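PDB 2DYO: autophagy protein 5 from Saccharomyces cerevisiae, which takes part in autophagic vesicle formation and cytoplasm-to-vacuole transport and is required for nucleophagy and mitophagy. Local coordinates for residues A[250-262]-A[273-287]. Sequence-based numbering, arbitrary orientation.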
loop_
_atom_site.group_PDB
_atom_site.type_symbol
_atom_site.label_atom_id
_atom_site.label_comp_id
_atom_site.label_asym_id
_atom_site.label_seq_id
_atom_site.Cartn_x
_atom_site.Cartn_y
_atom_site.Cartn_z
ATOM N N ASP A 250 -15.846 18.926 -6.874
ATOM C CA ASP A 250 -14.479 19.435 -6.781
ATOM C C ASP A 250 -13.556 18.398 -6.155
ATOM O O ASP A 250 -12.427 18.699 -5.753
ATOM C CB ASP A 250 -14.445 20.721 -5.951
ATOM C CG ASP A 250 -13.069 21.351 -5.914
ATOM O OD1 ASP A 250 -12.454 21.484 -6.994
ATOM O OD2 ASP A 250 -12.600 21.715 -4.815
ATOM N N VAL A 251 -14.045 17.169 -6.077
ATOM C CA VAL A 251 -13.274 16.078 -5.507
ATOM C C VAL A 251 -13.000 15.053 -6.592
ATOM O O VAL A 251 -13.891 14.728 -7.373
ATOM C CB VAL A 251 -14.059 15.339 -4.391
ATOM C CG1 VAL A 251 -13.129 14.405 -3.643
ATOM C CG2 VAL A 251 -14.718 16.327 -3.453
ATOM N N MET A 252 -11.767 14.563 -6.662
ATOM C CA MET A 252 -11.429 13.521 -7.627
ATOM C C MET A 252 -11.121 12.280 -6.799
ATOM O O MET A 252 -10.470 12.368 -5.764
ATOM C CB MET A 252 -10.201 13.899 -8.464
ATOM C CG MET A 252 -9.684 12.752 -9.331
ATOM S SD MET A 252 -8.400 13.244 -10.510
ATOM C CE MET A 252 -7.023 13.515 -9.452
ATOM N N VAL A 253 -11.614 11.136 -7.249
ATOM C CA VAL A 253 -11.392 9.880 -6.555
ATOM C C VAL A 253 -10.236 9.151 -7.219
ATOM O O VAL A 253 -10.268 8.903 -8.419
ATOM C CB VAL A 253 -12.640 8.995 -6.621
ATOM C CG1 VAL A 253 -12.381 7.660 -5.922
ATOM C CG2 VAL A 253 -13.808 9.726 -5.972
ATOM N N ILE A 254 -9.219 8.828 -6.427
ATOM C CA ILE A 254 -8.040 8.116 -6.905
ATOM C C ILE A 254 -7.968 6.758 -6.209
ATOM O O ILE A 254 -7.975 6.676 -4.978
ATOM C CB ILE A 254 -6.738 8.888 -6.577
ATOM C CG1 ILE A 254 -6.734 10.248 -7.280
ATOM C CG2 ILE A 254 -5.521 8.056 -6.985
ATOM C CD1 ILE A 254 -6.866 10.167 -8.792
ATOM N N CYS A 255 -7.918 5.698 -7.002
ATOM C CA CYS A 255 -7.821 4.342 -6.480
ATOM C C CYS A 255 -6.708 3.657 -7.255
ATOM O O CYS A 255 -6.689 3.712 -8.479
ATOM C CB CYS A 255 -9.137 3.590 -6.691
ATOM S SG CYS A 255 -9.148 1.920 -6.039
ATOM N N GLN A 256 -5.779 3.021 -6.548
ATOM C CA GLN A 256 -4.680 2.338 -7.221
ATOM C C GLN A 256 -3.978 3.270 -8.212
ATOM O O GLN A 256 -3.665 2.880 -9.343
ATOM C CB GLN A 256 -5.196 1.099 -7.961
ATOM C CG GLN A 256 -5.624 -0.044 -7.042
ATOM C CD GLN A 256 -4.448 -0.819 -6.457
ATOM O OE1 GLN A 256 -3.286 -0.526 -6.743
ATOM N NE2 GLN A 256 -4.752 -1.820 -5.641
ATOM N N GLY A 257 -3.757 4.506 -7.782
ATOM C CA GLY A 257 -3.066 5.472 -8.615
ATOM C C GLY A 257 -3.759 5.986 -9.861
ATOM O O GLY A 257 -3.135 6.707 -10.642
ATOM N N ILE A 258 -5.027 5.635 -10.070
ATOM C CA ILE A 258 -5.733 6.124 -11.253
ATOM C C ILE A 258 -7.043 6.831 -10.903
ATOM O O ILE A 258 -7.559 6.690 -9.795
ATOM C CB ILE A 258 -6.051 4.985 -12.260
ATOM C CG1 ILE A 258 -7.065 4.013 -11.655
ATOM C CG2 ILE A 258 -4.769 4.248 -12.641
ATOM C CD1 ILE A 258 -7.654 3.046 -12.668
ATOM N N GLU A 259 -7.574 7.583 -11.863
ATOM C CA GLU A 259 -8.823 8.316 -11.678
ATOM C C GLU A 259 -10.021 7.390 -11.856
ATOM O O GLU A 259 -10.086 6.630 -12.820
ATOM C CB GLU A 259 -8.913 9.461 -12.692
ATOM C CG GLU A 259 -10.113 10.372 -12.481
ATOM C CD GLU A 259 -10.279 11.387 -13.601
ATOM O OE1 GLU A 259 -9.260 11.976 -14.023
ATOM O OE2 GLU A 259 -11.426 11.598 -14.050
ATOM N N ILE A 260 -10.972 7.457 -10.928
ATOM C CA ILE A 260 -12.158 6.622 -10.993
ATOM C C ILE A 260 -13.407 7.484 -11.217
ATOM O O ILE A 260 -13.644 8.455 -10.494
ATOM C CB ILE A 260 -12.329 5.796 -9.692
ATOM C CG1 ILE A 260 -11.064 4.965 -9.422
ATOM C CG2 ILE A 260 -13.527 4.877 -9.815
ATOM C CD1 ILE A 260 -10.747 3.927 -10.486
ATOM N N PRO A 261 -14.213 7.144 -12.236
ATOM C CA PRO A 261 -15.444 7.880 -12.565
ATOM C C PRO A 261 -16.501 7.702 -11.473
ATOM O O PRO A 261 -16.567 6.649 -10.843
ATOM C CB PRO A 261 -15.899 7.241 -13.879
ATOM C CG PRO A 261 -14.657 6.622 -14.445
ATOM C CD PRO A 261 -13.964 6.080 -13.223
ATOM N N TRP A 262 -17.341 8.714 -11.262
ATOM C CA TRP A 262 -18.383 8.614 -10.243
ATOM C C TRP A 262 -19.422 7.534 -10.535
ATOM O O TRP A 262 -20.048 7.014 -9.611
ATOM C CB TRP A 262 -19.108 9.952 -10.060
ATOM C CG TRP A 262 -18.311 10.973 -9.312
ATOM C CD1 TRP A 262 -17.580 11.993 -9.846
ATOM C CD2 TRP A 262 -18.146 11.058 -7.891
ATOM N NE1 TRP A 262 -16.968 12.713 -8.843
ATOM C CE2 TRP A 262 -17.299 12.160 -7.634
ATOM C CE3 TRP A 262 -18.633 10.311 -6.807
ATOM C CZ2 TRP A 262 -16.924 12.535 -6.336
ATOM C CZ3 TRP A 262 -18.262 10.684 -5.515
ATOM C CH2 TRP A 262 -17.415 11.789 -5.293
ATOM N N LEU A 273 -10.091 -3.573 -7.801
ATOM C CA LEU A 273 -9.012 -2.708 -7.355
ATOM C C LEU A 273 -8.640 -2.720 -5.869
ATOM O O LEU A 273 -7.828 -1.903 -5.432
ATOM C CB LEU A 273 -9.304 -1.273 -7.811
ATOM C CG LEU A 273 -8.757 -0.895 -9.196
ATOM C CD1 LEU A 273 -9.081 -1.975 -10.221
ATOM C CD2 LEU A 273 -9.324 0.448 -9.614
ATOM N N ARG A 274 -9.207 -3.634 -5.083
ATOM C CA ARG A 274 -8.847 -3.674 -3.664
ATOM C C ARG A 274 -7.348 -3.938 -3.555
ATOM O O ARG A 274 -6.752 -4.535 -4.452
ATOM C CB ARG A 274 -9.611 -4.778 -2.927
ATOM C CG ARG A 274 -9.234 -6.192 -3.350
ATOM C CD ARG A 274 -9.971 -7.219 -2.507
ATOM N NE ARG A 274 -9.723 -8.582 -2.974
ATOM C CZ ARG A 274 -10.278 -9.667 -2.445
ATOM N NH1 ARG A 274 -11.115 -9.557 -1.425
ATOM N NH2 ARG A 274 -9.999 -10.865 -2.945
ATOM N N SER A 275 -6.744 -3.485 -2.461
ATOM C CA SER A 275 -5.318 -3.669 -2.238
ATOM C C SER A 275 -5.011 -5.061 -1.672
ATOM O O SER A 275 -5.928 -5.826 -1.361
ATOM C CB SER A 275 -4.795 -2.578 -1.306
ATOM O OG SER A 275 -5.007 -1.292 -1.879
ATOM N N PHE A 276 -3.723 -5.371 -1.524
ATOM C CA PHE A 276 -3.291 -6.687 -1.052
ATOM C C PHE A 276 -3.618 -7.037 0.402
ATOM O O PHE A 276 -3.387 -8.168 0.826
ATOM C CB PHE A 276 -1.784 -6.866 -1.308
ATOM C CG PHE A 276 -0.907 -6.308 -0.224
ATOM C CD1 PHE A 276 -0.277 -7.158 0.685
ATOM C CD2 PHE A 276 -0.707 -4.935 -0.109
ATOM C CE1 PHE A 276 0.542 -6.645 1.701
ATOM C CE2 PHE A 276 0.110 -4.407 0.902
ATOM C CZ PHE A 276 0.736 -5.265 1.810
ATOM N N ASP A 277 -4.147 -6.081 1.162
ATOM C CA ASP A 277 -4.519 -6.359 2.547
ATOM C C ASP A 277 -6.026 -6.596 2.633
ATOM O O ASP A 277 -6.583 -6.717 3.723
ATOM C CB ASP A 277 -4.116 -5.211 3.478
ATOM C CG ASP A 277 -4.830 -3.910 3.160
ATOM O OD1 ASP A 277 -4.673 -2.962 3.957
ATOM O OD2 ASP A 277 -5.533 -3.824 2.126
ATOM N N GLY A 278 -6.678 -6.662 1.472
ATOM C CA GLY A 278 -8.110 -6.911 1.433
ATOM C C GLY A 278 -9.011 -5.688 1.441
ATOM O O GLY A 278 -10.207 -5.794 1.161
ATOM N N PHE A 279 -8.450 -4.529 1.761
ATOM C CA PHE A 279 -9.232 -3.298 1.790
ATOM C C PHE A 279 -9.124 -2.506 0.495
ATOM O O PHE A 279 -8.068 -2.482 -0.149
ATOM C CB PHE A 279 -8.781 -2.381 2.938
ATOM C CG PHE A 279 -9.389 -2.719 4.270
ATOM C CD1 PHE A 279 -8.770 -3.618 5.130
ATOM C CD2 PHE A 279 -10.587 -2.132 4.666
ATOM C CE1 PHE A 279 -9.335 -3.927 6.371
ATOM C CE2 PHE A 279 -11.158 -2.434 5.903
ATOM C CZ PHE A 279 -10.530 -3.334 6.754
ATOM N N LEU A 280 -10.229 -1.875 0.111
ATOM C CA LEU A 280 -10.245 -1.007 -1.062
ATOM C C LEU A 280 -9.930 0.370 -0.500
ATOM O O LEU A 280 -10.576 0.813 0.450
ATOM C CB LEU A 280 -11.627 -0.965 -1.714
ATOM C CG LEU A 280 -11.768 0.151 -2.763
ATOM C CD1 LEU A 280 -10.848 -0.132 -3.959
ATOM C CD2 LEU A 280 -13.211 0.244 -3.214
ATOM N N TYR A 281 -8.933 1.044 -1.065
ATOM C CA TYR A 281 -8.572 2.372 -0.592
ATOM C C TYR A 281 -8.835 3.427 -1.653
ATOM O O TYR A 281 -8.462 3.256 -2.813
ATOM C CB TYR A 281 -7.081 2.465 -0.237
ATOM C CG TYR A 281 -6.634 1.674 0.966
ATOM C CD1 TYR A 281 -6.323 0.327 0.861
ATOM C CD2 TYR A 281 -6.479 2.295 2.207
ATOM C CE1 TYR A 281 -5.855 -0.394 1.964
ATOM C CE2 TYR A 281 -6.019 1.589 3.310
ATOM C CZ TYR A 281 -5.704 0.248 3.180
ATOM O OH TYR A 281 -5.213 -0.445 4.253
ATOM N N ILE A 282 -9.497 4.511 -1.271
ATOM C CA ILE A 282 -9.674 5.585 -2.228
ATOM C C ILE A 282 -9.047 6.820 -1.617
ATOM O O ILE A 282 -9.079 7.022 -0.393
ATOM C CB ILE A 282 -11.154 5.838 -2.617
ATOM C CG1 ILE A 282 -11.997 6.167 -1.394
ATOM C CG2 ILE A 282 -11.717 4.611 -3.342
ATOM C CD1 ILE A 282 -13.470 6.312 -1.736
ATOM N N THR A 283 -8.428 7.620 -2.472
ATOM C CA THR A 283 -7.775 8.842 -2.036
ATOM C C THR A 283 -8.492 10.016 -2.688
ATOM O O THR A 283 -8.635 10.066 -3.907
ATOM C CB THR A 283 -6.292 8.833 -2.452
ATOM O OG1 THR A 283 -5.639 7.721 -1.824
ATOM C CG2 THR A 283 -5.603 10.128 -2.041
ATOM N N LEU A 284 -8.961 10.947 -1.868
ATOM C CA LEU A 284 -9.675 12.108 -2.373
ATOM C C LEU A 284 -8.707 13.258 -2.588
ATOM O O LEU A 284 -7.982 13.643 -1.674
ATOM C CB LEU A 284 -10.760 12.528 -1.383
ATOM C CG LEU A 284 -11.728 11.418 -0.968
ATOM C CD1 LEU A 284 -12.719 11.971 0.050
ATOM C CD2 LEU A 284 -12.454 10.867 -2.192
ATOM N N VAL A 285 -8.695 13.801 -3.798
ATOM C CA VAL A 285 -7.814 14.918 -4.108
ATOM C C VAL A 285 -8.602 16.066 -4.744
ATOM O O VAL A 285 -9.509 15.846 -5.546
ATOM C CB VAL A 285 -6.687 14.489 -5.072
ATOM C CG1 VAL A 285 -5.966 13.256 -4.518
ATOM C CG2 VAL A 285 -7.254 14.198 -6.435
ATOM N N PRO A 286 -8.284 17.307 -4.365
ATOM C CA PRO A 286 -9.003 18.443 -4.945
ATOM C C PRO A 286 -8.713 18.565 -6.438
ATOM O O PRO A 286 -7.575 18.377 -6.870
ATOM C CB PRO A 286 -8.463 19.626 -4.153
ATOM C CG PRO A 286 -8.180 19.014 -2.804
ATOM C CD PRO A 286 -7.498 17.726 -3.192
ATOM N N ILE A 287 -9.740 18.864 -7.229
ATOM C CA ILE A 287 -9.549 19.019 -8.668
ATOM C C ILE A 287 -9.036 20.421 -8.967
ATOM O O ILE A 287 -8.054 20.587 -9.685
ATOM C CB ILE A 287 -10.856 18.793 -9.459
ATOM C CG1 ILE A 287 -11.358 17.364 -9.259
ATOM C CG2 ILE A 287 -10.610 19.046 -10.947
ATOM C CD1 ILE A 287 -12.657 17.069 -9.987
HETATM O O HOH W 1 -5.868 5.609 -3.642
HETATM O O HOH W 2 -6.123 2.267 -3.767
#
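Met252 and Ile254 face Val285 and Thr283 in two antiparallel hydrogen-bonded pairs, and the side chains of all four share one face of the sheet. The Ile254 side chain, with CG1 anti to its carbonyl carbon (chi1 -62°), crosses that of Val285 at about a right angle, CG1 meeting Val285 CG2 at 4.1 Å. Further along, the CB of Met252 lies 3.7 Å from Ile287 CG1. On the reverse face, Val251 CG1 rests 3.8 Å from Leu284 CB, while Val253 turns CG1 to Ile282 and CG2 to the tip of Leu284, alongside which it runs. The pairing is part of the mixed sheet of the ubiquitin-like UblB domain, in which the last strand, 280-286, lies in the middle, parallel to 205-208 and antiparallel to 251-255, and 258-260 forms one edge within the chain. Where the strands diverge, a type I' turn from Cys255 to Ile258 closes the hairpin and water bridges Gln256 N to Tyr281 O. Cys255 SG, set against Leu280 CD1 at 3.4 Å, also packs on Leu273 CB at the end of helix 266-273. Leu273 CD2 reaches tip to tip with Ile260 CD1. Bent at chi2 (-77°), Gln256 brings NE2 within 3.1 Å of Leu273 O; the oxygen lies in the amide plane, yet the nitrogen stands above the carbonyl plane. That same NE2 also donates to Glu45, so two acceptors fix the rotation of the amide.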